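Local coordinates for protein endoglucanase (Komagataeibacter sucrofermentans, PDB 6VC5) that is a family 8 glycosyl hydrolase that probably cleaves internal beta-1,4-glucosidic linkages in cellulose and related beta-glucans, at residues V123-V136 with D171-I184. Residues are numbered along the deposited sequence; the frame is centred on the assembly and turned at random.
Sequences VLKLMTKSVGPYTV and DAKWTKVMGDGLQI
Leu124, Tyr134 and Thr135 pack on one side of helix 172-187 in a contact of a beta hairpin, and the end of helix 110-126 before it, with that helix, in the (alpha/alpha)6-barrel fold of glycosyl hydrolase family 8; strand 134-136 crosses helix segment 172-184 almost perpendicularly, at 98°. At the first turn of helix 172-187, Trp174 receives Leu124 CD1 over its six-membered ring in a CH-pi contact, 3.8 Å from the centroid, while Val123 CG1 comes up to the edge of the indole. Lys173, extended throughout with CG anti to the backbone N (chi1 -168°), passes its CG and CD methylenes across the Leu124 CD1 branch at a slant and brings NZ to Thr128 OG1 at 3.2 Å and, weakly, to Leu124 O. Thr128 OG1 itself donates to Leu124 O (2.7 Å), tying helix end to strand. A methionine in place of Lys173 would probably leave the Thr128 hydroxyl and the Leu124 carbonyl without their shared ammonium donor. Midway, Asp180 OD2 takes two donors: Thr135 N at 2.8 Å on its anti side, and Lys176 NZ through its syn lone pair, a salt bridge within the helix. A water bridges Thr135 O and Val177 O. Farther along, the Tyr134 ring is clamped between Pro133 CG and Ile184 CG1, over opposite faces, with Gln183 NE2 at its edge, 3.5 Å from CE1. Helix 159-169 backs Trp174 through Leu162 and Ala165, and strand 200-203 meets Ile184 through Leu200 and Val131 through Ile202.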
loop_
_atom_site.group_PDB
_atom_site.type_symbol
_atom_site.label_atom_id
_atom_site.label_comp_id
_atom_site.label_asym_id
_atom_site.label_seq_id
_atom_site.Cartn_x
_atom_site.Cartn_y
_atom_site.Cartn_z
ATOM N N VAL A 123 3.943 -14.919 0.069
ATOM C CA VAL A 123 2.652 -14.247 0.226
ATOM C C VAL A 123 1.519 -15.173 -0.204
ATOM O O VAL A 123 0.519 -15.335 0.505
ATOM C CB VAL A 123 2.624 -12.918 -0.550
ATOM C CG1 VAL A 123 1.200 -12.333 -0.575
ATOM C CG2 VAL A 123 3.582 -11.926 0.069
ATOM N N LEU A 124 1.660 -15.798 -1.374
ATOM C CA LEU A 124 0.608 -16.686 -1.859
ATOM C C LEU A 124 0.414 -17.871 -0.926
ATOM O O LEU A 124 -0.724 -18.284 -0.657
ATOM C CB LEU A 124 0.959 -17.166 -3.268
ATOM C CG LEU A 124 -0.169 -17.753 -4.114
ATOM C CD1 LEU A 124 -1.262 -16.714 -4.339
ATOM C CD2 LEU A 124 0.374 -18.267 -5.443
ATOM N N LYS A 125 1.514 -18.425 -0.411
ATOM C CA LYS A 125 1.440 -19.627 0.414
ATOM C C LYS A 125 0.953 -19.327 1.832
ATOM O O LYS A 125 0.148 -20.085 2.383
ATOM C CB LYS A 125 2.805 -20.311 0.448
ATOM C CG LYS A 125 2.866 -21.550 1.326
ATOM C CD LYS A 125 4.288 -21.803 1.817
ATOM C CE LYS A 125 5.145 -22.498 0.767
ATOM N NZ LYS A 125 5.882 -23.665 1.337
ATOM N N LEU A 126 1.430 -18.243 2.445
ATOM C CA LEU A 126 1.177 -17.993 3.860
ATOM C C LEU A 126 0.097 -16.953 4.130
ATOM O O LEU A 126 -0.471 -16.954 5.227
ATOM C CB LEU A 126 2.466 -17.532 4.556
ATOM C CG LEU A 126 3.666 -18.467 4.392
ATOM C CD1 LEU A 126 4.907 -17.813 4.955
ATOM C CD2 LEU A 126 3.418 -19.816 5.059
ATOM N N MET A 127 -0.198 -16.064 3.180
ATOM C CA MET A 127 -1.080 -14.927 3.433
ATOM C C MET A 127 -2.363 -14.980 2.622
ATOM O O MET A 127 -3.009 -13.946 2.444
ATOM C CB MET A 127 -0.369 -13.603 3.172
ATOM C CG MET A 127 0.761 -13.311 4.123
ATOM S SD MET A 127 0.190 -12.934 5.838
ATOM C CE MET A 127 1.050 -14.231 6.687
ATOM N N THR A 128 -2.725 -16.137 2.090
ATOM C CA THR A 128 -4.028 -16.301 1.465
ATOM C C THR A 128 -4.838 -17.333 2.232
ATOM O O THR A 128 -4.290 -18.259 2.835
ATOM C CB THR A 128 -3.933 -16.648 -0.034
ATOM O OG1 THR A 128 -3.316 -17.927 -0.215
ATOM C CG2 THR A 128 -3.131 -15.564 -0.778
ATOM N N LYS A 129 -6.156 -17.159 2.218
ATOM C CA LYS A 129 -7.041 -18.051 2.950
ATOM C C LYS A 129 -8.359 -18.158 2.192
ATOM O O LYS A 129 -8.833 -17.175 1.618
ATOM C CB LYS A 129 -7.288 -17.494 4.356
ATOM C CG LYS A 129 -8.335 -18.248 5.166
ATOM C CD LYS A 129 -7.709 -19.350 5.998
ATOM C CE LYS A 129 -8.787 -20.207 6.643
ATOM N NZ LYS A 129 -9.144 -19.702 7.994
ATOM N N SER A 130 -8.939 -19.360 2.174
ATOM C CA SER A 130 -10.279 -19.540 1.618
ATOM C C SER A 130 -11.305 -19.056 2.635
ATOM O O SER A 130 -11.312 -19.519 3.782
ATOM C CB SER A 130 -10.523 -21.009 1.276
ATOM O OG SER A 130 -9.578 -21.458 0.320
ATOM N N VAL A 131 -12.155 -18.116 2.217
ATOM C CA VAL A 131 -13.191 -17.517 3.058
ATOM C C VAL A 131 -14.468 -17.464 2.232
ATOM O O VAL A 131 -14.540 -16.724 1.249
ATOM C CB VAL A 131 -12.803 -16.108 3.524
ATOM C CG1 VAL A 131 -13.991 -15.423 4.199
ATOM C CG2 VAL A 131 -11.604 -16.176 4.455
ATOM N N GLY A 132 -15.478 -18.233 2.628
ATOM C CA GLY A 132 -16.678 -18.315 1.830
ATOM C C GLY A 132 -16.346 -18.668 0.393
ATOM O O GLY A 132 -15.598 -19.611 0.128
ATOM N N PRO A 133 -16.856 -17.894 -0.564
ATOM C CA PRO A 133 -16.546 -18.153 -1.978
ATOM C C PRO A 133 -15.271 -17.492 -2.479
ATOM O O PRO A 133 -15.038 -17.499 -3.691
ATOM C CB PRO A 133 -17.763 -17.537 -2.684
ATOM C CG PRO A 133 -18.084 -16.330 -1.823
ATOM C CD PRO A 133 -17.756 -16.737 -0.397
ATOM N N TYR A 134 -14.444 -16.936 -1.594
ATOM C CA TYR A 134 -13.292 -16.134 -1.971
ATOM C C TYR A 134 -11.989 -16.791 -1.543
ATOM O O TYR A 134 -11.945 -17.625 -0.635
ATOM C CB TYR A 134 -13.327 -14.769 -1.270
ATOM C CG TYR A 134 -14.623 -14.022 -1.371
ATOM C CD1 TYR A 134 -15.088 -13.561 -2.593
ATOM C CD2 TYR A 134 -15.381 -13.761 -0.233
ATOM C CE1 TYR A 134 -16.280 -12.864 -2.680
ATOM C CE2 TYR A 134 -16.574 -13.072 -0.312
ATOM C CZ TYR A 134 -17.016 -12.623 -1.535
ATOM O OH TYR A 134 -18.207 -11.931 -1.620
ATOM N N THR A 135 -10.909 -16.360 -2.194
ATOM C CA THR A 135 -9.561 -16.479 -1.658
ATOM C C THR A 135 -9.136 -15.066 -1.296
ATOM O O THR A 135 -9.135 -14.185 -2.163
ATOM C CB THR A 135 -8.610 -17.053 -2.704
ATOM O OG1 THR A 135 -9.045 -18.372 -3.064
ATOM C CG2 THR A 135 -7.204 -17.121 -2.142
ATOM N N VAL A 136 -8.824 -14.841 -0.021
ATOM C CA VAL A 136 -8.548 -13.497 0.482
ATOM C C VAL A 136 -7.065 -13.347 0.776
ATOM O O VAL A 136 -6.336 -14.322 0.988
ATOM C CB VAL A 136 -9.385 -13.108 1.723
ATOM C CG1 VAL A 136 -10.872 -13.307 1.460
ATOM C CG2 VAL A 136 -8.922 -13.890 2.940
ATOM N N ASP A 171 0.877 -17.972 -12.419
ATOM C CA ASP A 171 0.049 -18.753 -11.502
ATOM C C ASP A 171 -1.360 -18.174 -11.468
ATOM O O ASP A 171 -1.552 -17.021 -11.066
ATOM C CB ASP A 171 0.669 -18.729 -10.107
ATOM C CG ASP A 171 0.065 -19.772 -9.171
ATOM O OD1 ASP A 171 -1.140 -20.087 -9.299
ATOM O OD2 ASP A 171 0.803 -20.281 -8.298
ATOM N N ALA A 172 -2.347 -18.988 -11.866
ATOM C CA ALA A 172 -3.732 -18.537 -11.936
ATOM C C ALA A 172 -4.318 -18.192 -10.568
ATOM O O ALA A 172 -5.342 -17.495 -10.507
ATOM C CB ALA A 172 -4.596 -19.593 -12.631
ATOM N N LYS A 173 -3.702 -18.654 -9.475
ATOM C CA LYS A 173 -4.181 -18.260 -8.153
ATOM C C LYS A 173 -4.049 -16.756 -7.939
ATOM O O LYS A 173 -4.872 -16.155 -7.236
ATOM C CB LYS A 173 -3.443 -19.049 -7.067
ATOM C CG LYS A 173 -4.047 -18.929 -5.675
ATOM C CD LYS A 173 -3.272 -19.775 -4.672
ATOM C CE LYS A 173 -3.751 -19.539 -3.244
ATOM N NZ LYS A 173 -2.924 -20.305 -2.263
ATOM N N TRP A 174 -3.045 -16.120 -8.556
ATOM C CA TRP A 174 -2.944 -14.668 -8.449
ATOM C C TRP A 174 -4.129 -13.992 -9.124
ATOM O O TRP A 174 -4.651 -12.989 -8.622
ATOM C CB TRP A 174 -1.617 -14.171 -9.030
ATOM C CG TRP A 174 -0.442 -14.401 -8.129
ATOM C CD1 TRP A 174 0.628 -15.206 -8.380
ATOM C CD2 TRP A 174 -0.221 -13.832 -6.832
ATOM N NE1 TRP A 174 1.509 -15.167 -7.327
ATOM C CE2 TRP A 174 1.013 -14.332 -6.361
ATOM C CE3 TRP A 174 -0.942 -12.952 -6.025
ATOM C CZ2 TRP A 174 1.541 -13.976 -5.120
ATOM C CZ3 TRP A 174 -0.416 -12.605 -4.788
ATOM C CH2 TRP A 174 0.812 -13.117 -4.352
ATOM N N THR A 175 -4.582 -14.545 -10.252
ATOM C CA THR A 175 -5.771 -14.024 -10.915
ATOM C C THR A 175 -6.991 -14.144 -10.013
ATOM O O THR A 175 -7.813 -13.220 -9.942
ATOM C CB THR A 175 -5.988 -14.790 -12.222
ATOM O OG1 THR A 175 -4.797 -14.707 -13.013
ATOM C CG2 THR A 175 -7.151 -14.197 -13.005
ATOM N N LYS A 176 -7.104 -15.262 -9.289
ATOM C CA LYS A 176 -8.240 -15.459 -8.394
ATOM C C LYS A 176 -8.188 -14.493 -7.216
ATOM O O LYS A 176 -9.217 -13.932 -6.822
ATOM C CB LYS A 176 -8.283 -16.902 -7.898
ATOM C CG LYS A 176 -9.509 -17.222 -7.048
ATOM C CD LYS A 176 -9.547 -18.685 -6.639
ATOM C CE LYS A 176 -10.958 -19.113 -6.244
ATOM N NZ LYS A 176 -11.349 -18.599 -4.895
ATOM N N VAL A 177 -7.000 -14.275 -6.649
ATOM C CA VAL A 177 -6.862 -13.321 -5.546
ATOM C C VAL A 177 -7.280 -11.921 -5.982
ATOM O O VAL A 177 -8.016 -11.220 -5.269
ATOM C CB VAL A 177 -5.432 -13.339 -4.985
ATOM C CG1 VAL A 177 -5.254 -12.187 -3.978
ATOM C CG2 VAL A 177 -5.143 -14.664 -4.326
ATOM N N MET A 178 -6.804 -11.485 -7.156
ATOM C CA MET A 178 -7.145 -10.160 -7.671
ATOM C C MET A 178 -8.639 -10.046 -7.953
ATOM O O MET A 178 -9.272 -9.045 -7.596
ATOM C CB MET A 178 -6.346 -9.880 -8.956
ATOM C CG MET A 178 -4.928 -9.340 -8.746
ATOM S SD MET A 178 -4.025 -8.959 -10.297
ATOM C CE MET A 178 -3.472 -10.598 -10.802
ATOM N N GLY A 179 -9.214 -11.059 -8.610
ATOM C CA GLY A 179 -10.619 -10.987 -8.980
ATOM C C GLY A 179 -11.541 -11.059 -7.781
ATOM O O GLY A 179 -12.555 -10.354 -7.720
ATOM N N ASP A 180 -11.212 -11.913 -6.812
ATOM C CA ASP A 180 -11.991 -11.922 -5.578
ATOM C C ASP A 180 -11.813 -10.617 -4.813
ATOM O O ASP A 180 -12.762 -10.135 -4.184
ATOM C CB ASP A 180 -11.600 -13.112 -4.699
ATOM C CG ASP A 180 -12.034 -14.452 -5.293
ATOM O OD1 ASP A 180 -12.795 -14.449 -6.287
ATOM O OD2 ASP A 180 -11.613 -15.506 -4.769
ATOM N N GLY A 181 -10.608 -10.033 -4.857
ATOM C CA GLY A 181 -10.391 -8.745 -4.213
ATOM C C GLY A 181 -11.296 -7.655 -4.763
ATOM O O GLY A 181 -11.866 -6.867 -4.003
ATOM N N LEU A 182 -11.460 -7.610 -6.091
ATOM C CA LEU A 182 -12.373 -6.644 -6.696
ATOM C C LEU A 182 -13.812 -6.884 -6.253
ATOM O O LEU A 182 -14.557 -5.927 -6.005
ATOM C CB LEU A 182 -12.269 -6.715 -8.219
ATOM C CG LEU A 182 -10.947 -6.201 -8.785
ATOM C CD1 LEU A 182 -10.820 -6.515 -10.270
ATOM C CD2 LEU A 182 -10.843 -4.714 -8.548
ATOM N N GLN A 183 -14.217 -8.152 -6.152
ATOM C CA GLN A 183 -15.554 -8.477 -5.660
ATOM C C GLN A 183 -15.731 -8.020 -4.217
ATOM O O GLN A 183 -16.775 -7.461 -3.856
ATOM C CB GLN A 183 -15.790 -9.982 -5.751
ATOM C CG GLN A 183 -15.932 -10.514 -7.160
ATOM C CD GLN A 183 -16.285 -11.984 -7.172
ATOM O OE1 GLN A 183 -15.990 -12.697 -8.133
ATOM N NE2 GLN A 183 -16.924 -12.450 -6.105
ATOM N N ILE A 184 -14.718 -8.247 -3.382
ATOM C CA ILE A 184 -14.795 -7.852 -1.979
ATOM C C ILE A 184 -14.849 -6.331 -1.846
ATOM O O ILE A 184 -15.604 -5.791 -1.024
ATOM C CB ILE A 184 -13.609 -8.455 -1.208
ATOM C CG1 ILE A 184 -13.782 -9.966 -1.064
ATOM C CG2 ILE A 184 -13.445 -7.769 0.153
ATOM C CD1 ILE A 184 -12.483 -10.722 -0.849
HETATM O O HOH W 1 -16.953 -15.416 -5.600
HETATM O O HOH W 2 -8.910 -11.676 -2.702
#